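Local coordinates for protein elongation factor G (Thermus thermophilus, PDB 2DY1) that probably acts as a GTPase of ribosomal translocation in translation elongation, and binds GTP and a magnesium ion, at residues Y31-K36 / A67-R72; P326-P331 / E340-G345. All coordinates share one frame; numbering follows the deposited sequence.

Contact 1: residues Y31-K36 / A67-R72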
ATOM      1  N   TYR A  31      -8.982  26.642   8.688  1.00 11.11           N
ATOM      2  CA  TYR A  31      -9.083  27.837   9.513  1.00 13.93           C
ATOM      3  C   TYR A  31      -9.327  29.098   8.682  1.00 15.71           C
ATOM      4  O   TYR A  31     -10.270  29.858   8.960  1.00 13.83           O
ATOM      5  CB  TYR A  31      -7.810  28.026  10.360  1.00 10.82           C
ATOM      6  CG  TYR A  31      -7.745  29.379  11.043  1.00 14.68           C
ATOM      7  CD1 TYR A  31      -6.812  30.333  10.640  1.00 19.42           C
ATOM      8  CD2 TYR A  31      -8.660  29.727  12.035  1.00 22.07           C
ATOM      9  CE1 TYR A  31      -6.797  31.606  11.205  1.00 24.37           C
ATOM     10  CE2 TYR A  31      -8.650  31.000  12.609  1.00 21.39           C
ATOM     11  CZ  TYR A  31      -7.722  31.927  12.189  1.00 29.35           C
ATOM     12  OH  TYR A  31      -7.726  33.182  12.755  1.00 36.07           O
ATOM     13  N   LYS A  32      -8.528  29.292   7.627  1.00 11.13           N
ATOM     14  CA  LYS A  32      -8.657  30.508   6.832  1.00 14.14           C
ATOM     15  C   LYS A  32      -9.970  30.652   6.085  1.00 16.31           C
ATOM     16  O   LYS A  32     -10.402  31.778   5.836  1.00 13.29           O
ATOM     17  CB  LYS A  32      -7.483  30.646   5.857  1.00 12.88           C
ATOM     18  CG  LYS A  32      -6.151  30.991   6.517  1.00 15.78           C
ATOM     19  CD  LYS A  32      -6.209  32.335   7.218  1.00 23.25           C
ATOM     20  CE  LYS A  32      -5.374  33.370   6.500  1.00 34.77           C
ATOM     21  NZ  LYS A  32      -5.592  34.729   7.072  1.00 32.78           N
ATOM     22  N   THR A  33     -10.596  29.532   5.731  1.00 12.90           N
ATOM     23  CA  THR A  33     -11.888  29.570   5.043  1.00 14.37           C
ATOM     24  C   THR A  33     -13.043  29.645   6.039  1.00 15.36           C
ATOM     25  O   THR A  33     -14.204  29.784   5.645  1.00 17.88           O
ATOM     26  CB  THR A  33     -12.113  28.336   4.129  1.00 13.27           C
ATOM     27  OG1 THR A  33     -11.997  27.134   4.903  1.00 13.44           O
ATOM     28  CG2 THR A  33     -11.086  28.298   2.986  1.00  9.66           C
ATOM     29  N   GLY A  34     -12.731  29.522   7.328  1.00 14.50           N
ATOM     30  CA  GLY A  34     -13.766  29.624   8.345  1.00 16.67           C
ATOM     31  C   GLY A  34     -14.478  28.335   8.698  1.00 20.99           C
ATOM     32  O   GLY A  34     -15.504  28.374   9.394  1.00 21.73           O
ATOM     33  N   ALA A  35     -13.947  27.198   8.239  1.00 15.70           N
ATOM     34  CA  ALA A  35     -14.557  25.892   8.529  1.00 15.97           C
ATOM     35  C   ALA A  35     -14.405  25.502   9.995  1.00 18.01           C
ATOM     36  O   ALA A  35     -15.161  24.655  10.501  1.00 23.56           O
ATOM     37  CB  ALA A  35     -13.954  24.815   7.639  1.00 16.52           C
ATOM     38  N   LYS A  36     -13.428  26.091  10.674  1.00 17.23           N
ATOM     39  CA  LYS A  36     -13.223  25.819  12.098  1.00 21.41           C
ATOM     40  C   LYS A  36     -12.640  27.060  12.787  1.00 25.27           C
ATOM     41  O   LYS A  36     -11.944  27.857  12.155  1.00 20.84           O
ATOM     42  CB  LYS A  36     -12.320  24.582  12.293  1.00 20.12           C
ATOM     43  CG  LYS A  36     -10.870  24.742  11.885  1.00 18.63           C
ATOM     44  CD  LYS A  36     -10.144  23.375  11.869  1.00 19.59           C
ATOM     45  CE  LYS A  36     -10.103  22.745  13.267  1.00 18.29           C
ATOM     46  NZ  LYS A  36      -9.243  21.520  13.306  1.00 15.82           N
ATOM     47  N   ALA A  67     -11.210  17.288   3.937  1.00  8.43           N
ATOM     48  CA  ALA A  67     -11.386  18.684   4.296  1.00  8.58           C
ATOM     49  C   ALA A  67     -12.235  19.286   3.178  1.00 10.98           C
ATOM     50  O   ALA A  67     -11.737  19.569   2.097  1.00 11.60           O
ATOM     51  CB  ALA A  67     -10.027  19.397   4.383  1.00 11.51           C
ATOM     52  N   PRO A  68     -13.536  19.451   3.417  1.00  8.51           N
ATOM     53  CA  PRO A  68     -14.462  20.008   2.413  1.00  9.18           C
ATOM     54  C   PRO A  68     -14.440  21.523   2.434  1.00 16.38           C
ATOM     55  O   PRO A  68     -15.266  22.154   3.077  1.00 21.83           O
ATOM     56  CB  PRO A  68     -15.807  19.412   2.835  1.00 11.27           C
ATOM     57  CG  PRO A  68     -15.707  19.412   4.364  1.00 13.52           C
ATOM     58  CD  PRO A  68     -14.239  19.071   4.665  1.00 10.78           C
ATOM     59  N   LEU A  69     -13.516  22.109   1.684  1.00 10.48           N
ATOM     60  CA  LEU A  69     -13.361  23.553   1.700  1.00  9.60           C
ATOM     61  C   LEU A  69     -14.372  24.317   0.876  1.00 13.03           C
ATOM     62  O   LEU A  69     -14.717  23.907  -0.238  1.00 14.45           O
ATOM     63  CB  LEU A  69     -11.950  23.924   1.224  1.00 11.32           C
ATOM     64  CG  LEU A  69     -10.813  23.194   1.947  1.00 10.84           C
ATOM     65  CD1 LEU A  69      -9.472  23.481   1.232  1.00 12.60           C
ATOM     66  CD2 LEU A  69     -10.726  23.664   3.408  1.00 13.50           C
ATOM     67  N   LEU A  70     -14.858  25.408   1.458  1.00 11.48           N
ATOM     68  CA  LEU A  70     -15.816  26.294   0.803  1.00 13.79           C
ATOM     69  C   LEU A  70     -15.147  27.661   0.732  1.00 14.30           C
ATOM     70  O   LEU A  70     -14.659  28.175   1.735  1.00 15.78           O
ATOM     71  CB  LEU A  70     -17.099  26.375   1.622  1.00 14.92           C
ATOM     72  CG  LEU A  70     -18.134  27.395   1.140  1.00 17.85           C
ATOM     73  CD1 LEU A  70     -18.677  26.985  -0.224  1.00 20.31           C
ATOM     74  CD2 LEU A  70     -19.266  27.468   2.159  1.00 21.66           C
ATOM     75  N   PHE A  71     -15.110  28.253  -0.453  1.00 13.19           N
ATOM     76  CA  PHE A  71     -14.463  29.544  -0.589  1.00 15.24           C
ATOM     77  C   PHE A  71     -15.145  30.313  -1.707  1.00 15.24           C
ATOM     78  O   PHE A  71     -15.112  29.910  -2.867  1.00 16.14           O
ATOM     79  CB  PHE A  71     -12.982  29.332  -0.919  1.00 15.39           C
ATOM     80  CG  PHE A  71     -12.197  30.611  -1.063  1.00 18.15           C
ATOM     81  CD1 PHE A  71     -11.983  31.439   0.029  1.00 24.93           C
ATOM     82  CD2 PHE A  71     -11.665  30.971  -2.296  1.00 30.88           C
ATOM     83  CE1 PHE A  71     -11.238  32.620  -0.105  1.00 25.48           C
ATOM     84  CE2 PHE A  71     -10.924  32.144  -2.436  1.00 26.90           C
ATOM     85  CZ  PHE A  71     -10.715  32.964  -1.338  1.00 25.99           C
ATOM     86  N   ARG A  72     -15.757  31.433  -1.339  1.00 16.99           N
ATOM     87  CA  ARG A  72     -16.462  32.273  -2.297  1.00 18.65           C
ATOM     88  C   ARG A  72     -17.399  31.485  -3.189  1.00 16.33           C
ATOM     89  O   ARG A  72     -17.458  31.707  -4.402  1.00 18.63           O
ATOM     90  CB  ARG A  72     -15.458  33.058  -3.127  1.00 21.01           C
ATOM     91  CG  ARG A  72     -14.566  33.888  -2.243  1.00 24.53           C
ATOM     92  CD  ARG A  72     -13.689  34.854  -3.011  1.00 21.48           C
ATOM     93  NE  ARG A  72     -12.853  35.570  -2.061  1.00 26.90           N
ATOM     94  CZ  ARG A  72     -11.907  36.442  -2.400  1.00 32.83           C
ATOM     95  NH1 ARG A  72     -11.672  36.709  -3.677  1.00 36.18           N
ATOM     96  NH2 ARG A  72     -11.202  37.051  -1.455  1.00 36.46           N
TER
HETATM   97  O   HOH W   1     -14.211  25.771   4.317  1.00 17.91           O
HETATM   98  O   HOH W   2     -15.217  30.465   3.176  1.00 23.34           O

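Contact 2: residues P326-P331 / E340-G345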
ATOM      1  N   PRO A 326     -30.897   8.191   2.131  1.00 17.24           N
ATOM      2  CA  PRO A 326     -31.936   9.080   2.653  1.00 18.41           C
ATOM      3  C   PRO A 326     -31.386  10.425   3.120  1.00 17.02           C
ATOM      4  O   PRO A 326     -32.080  11.448   3.065  1.00 19.89           O
ATOM      5  CB  PRO A 326     -32.574   8.246   3.771  1.00 21.12           C
ATOM      6  CG  PRO A 326     -31.468   7.345   4.209  1.00 23.82           C
ATOM      7  CD  PRO A 326     -30.813   6.946   2.908  1.00 21.74           C
ATOM      8  N   HIS A 327     -30.134  10.416   3.565  1.00 16.53           N
ATOM      9  CA  HIS A 327     -29.463  11.639   3.995  1.00 17.99           C
ATOM     10  C   HIS A 327     -28.101  11.671   3.321  1.00 18.89           C
ATOM     11  O   HIS A 327     -27.463  10.629   3.125  1.00 20.57           O
ATOM     12  CB  HIS A 327     -29.266  11.662   5.516  1.00 17.51           C
ATOM     13  CG  HIS A 327     -30.545  11.658   6.292  1.00 20.75           C
ATOM     14  ND1 HIS A 327     -31.272  12.803   6.538  1.00 27.42           N
ATOM     15  CD2 HIS A 327     -31.254  10.638   6.833  1.00 25.57           C
ATOM     16  CE1 HIS A 327     -32.377  12.488   7.192  1.00 28.66           C
ATOM     17  NE2 HIS A 327     -32.390  11.181   7.381  1.00 24.74           N
ATOM     18  N   LEU A 328     -27.675  12.864   2.936  1.00 14.39           N
ATOM     19  CA  LEU A 328     -26.373  13.044   2.305  1.00 13.56           C
ATOM     20  C   LEU A 328     -25.483  13.753   3.312  1.00 13.63           C
ATOM     21  O   LEU A 328     -25.909  14.730   3.920  1.00 14.25           O
ATOM     22  CB  LEU A 328     -26.498  13.916   1.055  1.00 12.23           C
ATOM     23  CG  LEU A 328     -27.430  13.367  -0.040  1.00 13.86           C
ATOM     24  CD1 LEU A 328     -27.453  14.332  -1.200  1.00 13.20           C
ATOM     25  CD2 LEU A 328     -26.961  11.989  -0.510  1.00 16.35           C
ATOM     26  N   TYR A 329     -24.255  13.257   3.486  1.00 11.89           N
ATOM     27  CA  TYR A 329     -23.322  13.886   4.422  1.00 11.74           C
ATOM     28  C   TYR A 329     -21.963  14.060   3.784  1.00 13.65           C
ATOM     29  O   TYR A 329     -21.511  13.171   3.065  1.00 13.69           O
ATOM     30  CB  TYR A 329     -23.087  13.008   5.655  1.00 14.21           C
ATOM     31  CG  TYR A 329     -24.310  12.635   6.437  1.00 14.47           C
ATOM     32  CD1 TYR A 329     -24.831  13.497   7.390  1.00 16.84           C
ATOM     33  CD2 TYR A 329     -24.955  11.426   6.206  1.00 18.72           C
ATOM     34  CE1 TYR A 329     -25.983  13.157   8.103  1.00 17.67           C
ATOM     35  CE2 TYR A 329     -26.092  11.077   6.909  1.00 16.96           C
ATOM     36  CZ  TYR A 329     -26.599  11.951   7.853  1.00 16.53           C
ATOM     37  OH  TYR A 329     -27.732  11.598   8.543  1.00 22.15           O
ATOM     38  N   VAL A 330     -21.327  15.191   4.066  1.00 15.53           N
ATOM     39  CA  VAL A 330     -19.972  15.458   3.593  1.00 12.92           C
ATOM     40  C   VAL A 330     -19.122  15.322   4.851  1.00 14.03           C
ATOM     41  O   VAL A 330     -19.460  15.867   5.903  1.00 15.48           O
ATOM     42  CB  VAL A 330     -19.822  16.880   3.038  1.00 17.66           C
ATOM     43  CG1 VAL A 330     -18.361  17.209   2.885  1.00 20.08           C
ATOM     44  CG2 VAL A 330     -20.520  16.998   1.661  1.00 17.65           C
ATOM     45  N   PRO A 331     -17.996  14.600   4.758  1.00 12.34           N
ATOM     46  CA  PRO A 331     -17.130  14.421   5.926  1.00 11.68           C
ATOM     47  C   PRO A 331     -16.105  15.532   6.099  1.00 12.58           C
ATOM     48  O   PRO A 331     -15.628  16.119   5.131  1.00 12.36           O
ATOM     49  CB  PRO A 331     -16.453  13.090   5.656  1.00 11.95           C
ATOM     50  CG  PRO A 331     -16.362  13.042   4.160  1.00 18.52           C
ATOM     51  CD  PRO A 331     -17.594  13.733   3.639  1.00 12.91           C
ATOM     52  N   GLU A 340     -27.892  19.148   1.495  1.00 18.31           N
ATOM     53  CA  GLU A 340     -29.142  18.916   0.795  1.00 19.48           C
ATOM     54  C   GLU A 340     -28.983  18.519  -0.667  1.00 16.48           C
ATOM     55  O   GLU A 340     -29.980  18.261  -1.342  1.00 15.90           O
ATOM     56  CB  GLU A 340     -30.043  20.147   0.913  1.00 23.99           C
ATOM     57  CG  GLU A 340     -30.344  20.537   2.356  1.00 30.23           C
ATOM     58  CD  GLU A 340     -30.766  19.354   3.217  1.00 43.40           C
ATOM     59  OE1 GLU A 340     -31.734  18.652   2.844  1.00 48.20           O
ATOM     60  OE2 GLU A 340     -30.126  19.124   4.271  1.00 47.54           O
ATOM     61  N   GLU A 341     -27.746  18.484  -1.160  1.00 14.43           N
ATOM     62  CA  GLU A 341     -27.488  18.053  -2.524  1.00 14.56           C
ATOM     63  C   GLU A 341     -26.008  17.763  -2.632  1.00 17.72           C
ATOM     64  O   GLU A 341     -25.227  18.241  -1.814  1.00 16.12           O
ATOM     65  CB  GLU A 341     -27.850  19.137  -3.544  1.00 19.14           C
ATOM     66  CG  GLU A 341     -26.962  20.369  -3.485  1.00 27.80           C
ATOM     67  CD  GLU A 341     -27.367  21.429  -4.501  1.00 45.30           C
ATOM     68  OE1 GLU A 341     -28.057  21.081  -5.489  1.00 53.18           O
ATOM     69  OE2 GLU A 341     -26.984  22.606  -4.317  1.00 46.06           O
ATOM     70  N   ALA A 342     -25.641  16.977  -3.631  1.00 13.63           N
ATOM     71  CA  ALA A 342     -24.242  16.654  -3.882  1.00 11.32           C
ATOM     72  C   ALA A 342     -24.045  16.680  -5.390  1.00 14.75           C
ATOM     73  O   ALA A 342     -24.883  16.183  -6.138  1.00 19.19           O
ATOM     74  CB  ALA A 342     -23.911  15.300  -3.329  1.00 13.74           C
ATOM     75  N   GLU A 343     -22.947  17.263  -5.845  1.00 13.95           N
ATOM     76  CA  GLU A 343     -22.684  17.357  -7.283  1.00 17.48           C
ATOM     77  C   GLU A 343     -21.379  16.625  -7.551  1.00 16.13           C
ATOM     78  O   GLU A 343     -20.647  16.317  -6.614  1.00 12.45           O
ATOM     79  CB  GLU A 343     -22.507  18.823  -7.696  1.00 20.69           C
ATOM     80  CG  GLU A 343     -23.611  19.764  -7.262  1.00 41.52           C
ATOM     81  CD  GLU A 343     -23.230  21.210  -7.494  1.00 54.05           C
ATOM     82  OE1 GLU A 343     -23.039  21.595  -8.667  1.00 63.04           O
ATOM     83  OE2 GLU A 343     -23.112  21.959  -6.500  1.00 63.79           O
ATOM     84  N   ALA A 344     -21.061  16.374  -8.814  1.00 12.39           N
ATOM     85  CA  ALA A 344     -19.809  15.675  -9.125  1.00 11.47           C
ATOM     86  C   ALA A 344     -18.657  16.452  -8.480  1.00 11.56           C
ATOM     87  O   ALA A 344     -18.598  17.684  -8.558  1.00 13.29           O
ATOM     88  CB  ALA A 344     -19.612  15.588 -10.647  1.00 13.53           C
ATOM     89  N   GLY A 345     -17.745  15.706  -7.850  1.00 12.78           N
ATOM     90  CA  GLY A 345     -16.621  16.318  -7.154  1.00 13.17           C
ATOM     91  C   GLY A 345     -16.785  16.142  -5.646  1.00 13.78           C
ATOM     92  O   GLY A 345     -15.809  16.138  -4.894  1.00 12.33           O
TER

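Contact 1: residues Y31-K36 / A67-R72
Thr33 meets the edge strand 65-71 with its side chain, and the closest approach is that of its CB, 3.5 Å from the carbonyl O of Leu70. Looser packing runs toward buried Leu69: Thr33 OG1 is 4.0 Å from Leu69 CD2, the two side chains crossing at about a right angle, while CG2 approaches the Phe71 ring obliquely, 4.4 Å from CD1. A chi1 of 57° sets OG1 between the backbone N and the carbonyl carbon, from where it is hydrogen-bonded to the carbonyl O of Leu29 in helix 22-32. Gly34, with phi 88°, ends that helix in a Schellman motif, its N bonding to Tyr31 O at 3.0 Å. The contact thus joins the C-terminal end of the P-loop helix to an edge strand of the GTP-binding domain's mixed sheet, and Leu265 of helix 261-271 touches both Thr33 and Phe71. On the hydrated side two waters span the gap. One receives the N-H of Leu70 and donates to the Thr33 hydroxyl (2.7 Å from OG1); the other donates 2.8 Å bonds to both Thr33 O and Leu70 O. Exposed Leu70 keeps its CB 5.9 Å from Thr33 CB.

Contact 2: residues P326-P331 / E340-G345
Leu328 carries the apolar part of this contact almost alone, through one methyl group. Its CD1 lies 3.9 Å from Glu341 CA and 4.0 Å from Ala342 N, so the branch rests on the backbone where the second segment passes from Glu341 to Ala342. Side chain meets side chain at one place, Leu328 CD1 against Ala342 CB at 4.2 Å. Leucine and alanine both start from their backbones toward the opposite segment, whereas Glu340 and Glu341 start away from it. With chi1 at -60° and chi2 at 180°, CG stands anti to the carbonyl carbon and CD1 extends the chain outward, which accounts for its reach. The small buried surface, 108 Å², fits a contact made by so few atoms.

Backbone pairing lies just beside these residues. Strands 323-332 and 335-343 form an antiparallel beta hairpin in domain 2 of the factor, and Leu328 is backbone-bonded to Val339, as Val330 is to Leu337. Leu328 and Glu340 are the nearest pair of CA atoms, 6.7 Å apart. Past Val339 the strands spread, CA atoms being 8.0 Å apart for His327 and Glu340 and 11.3 Å for Pro326 and Glu341. Leu328 CD1 packs where they diverge, with Pro312 also touching its side chain. On the other edge of the second strand Ala342 bonds by its backbone to Leu310 of strand 309-310.

Two of the polar side chains have partners outside the segments. The OE1 of Glu341 forms a salt bridge with Arg309, and His327 ND1 is hydrogen-bonded to Glu338 OE2. Between the segments themselves His327 ND1 and Glu340 OE2 remain 6.8 Å apart, too far for direct contact; any electrostatic effect would be long-range and probably weak, and would depend on the charge of the histidine.

How the contacts relate
From the N terminus, helix 22-32 leads into contact 1, which closes a loop of 30 intervening residues when strand 65-71 returns past the helix end. That loop is complete long before contact 2 opens, so the two neither nest nor cross. Contact 2 closes a much shorter excursion, the eight residues that include the turn of a hairpin. Their centres are about 17 Å apart, yet the segments touch: Pro68 CB lies 3.4 Å from Val330 CG1, and Pro68 CD is 3.3 Å from Pro331 O. By this packing the edge strand of the GTP-binding domain meets the hairpin of domain 2.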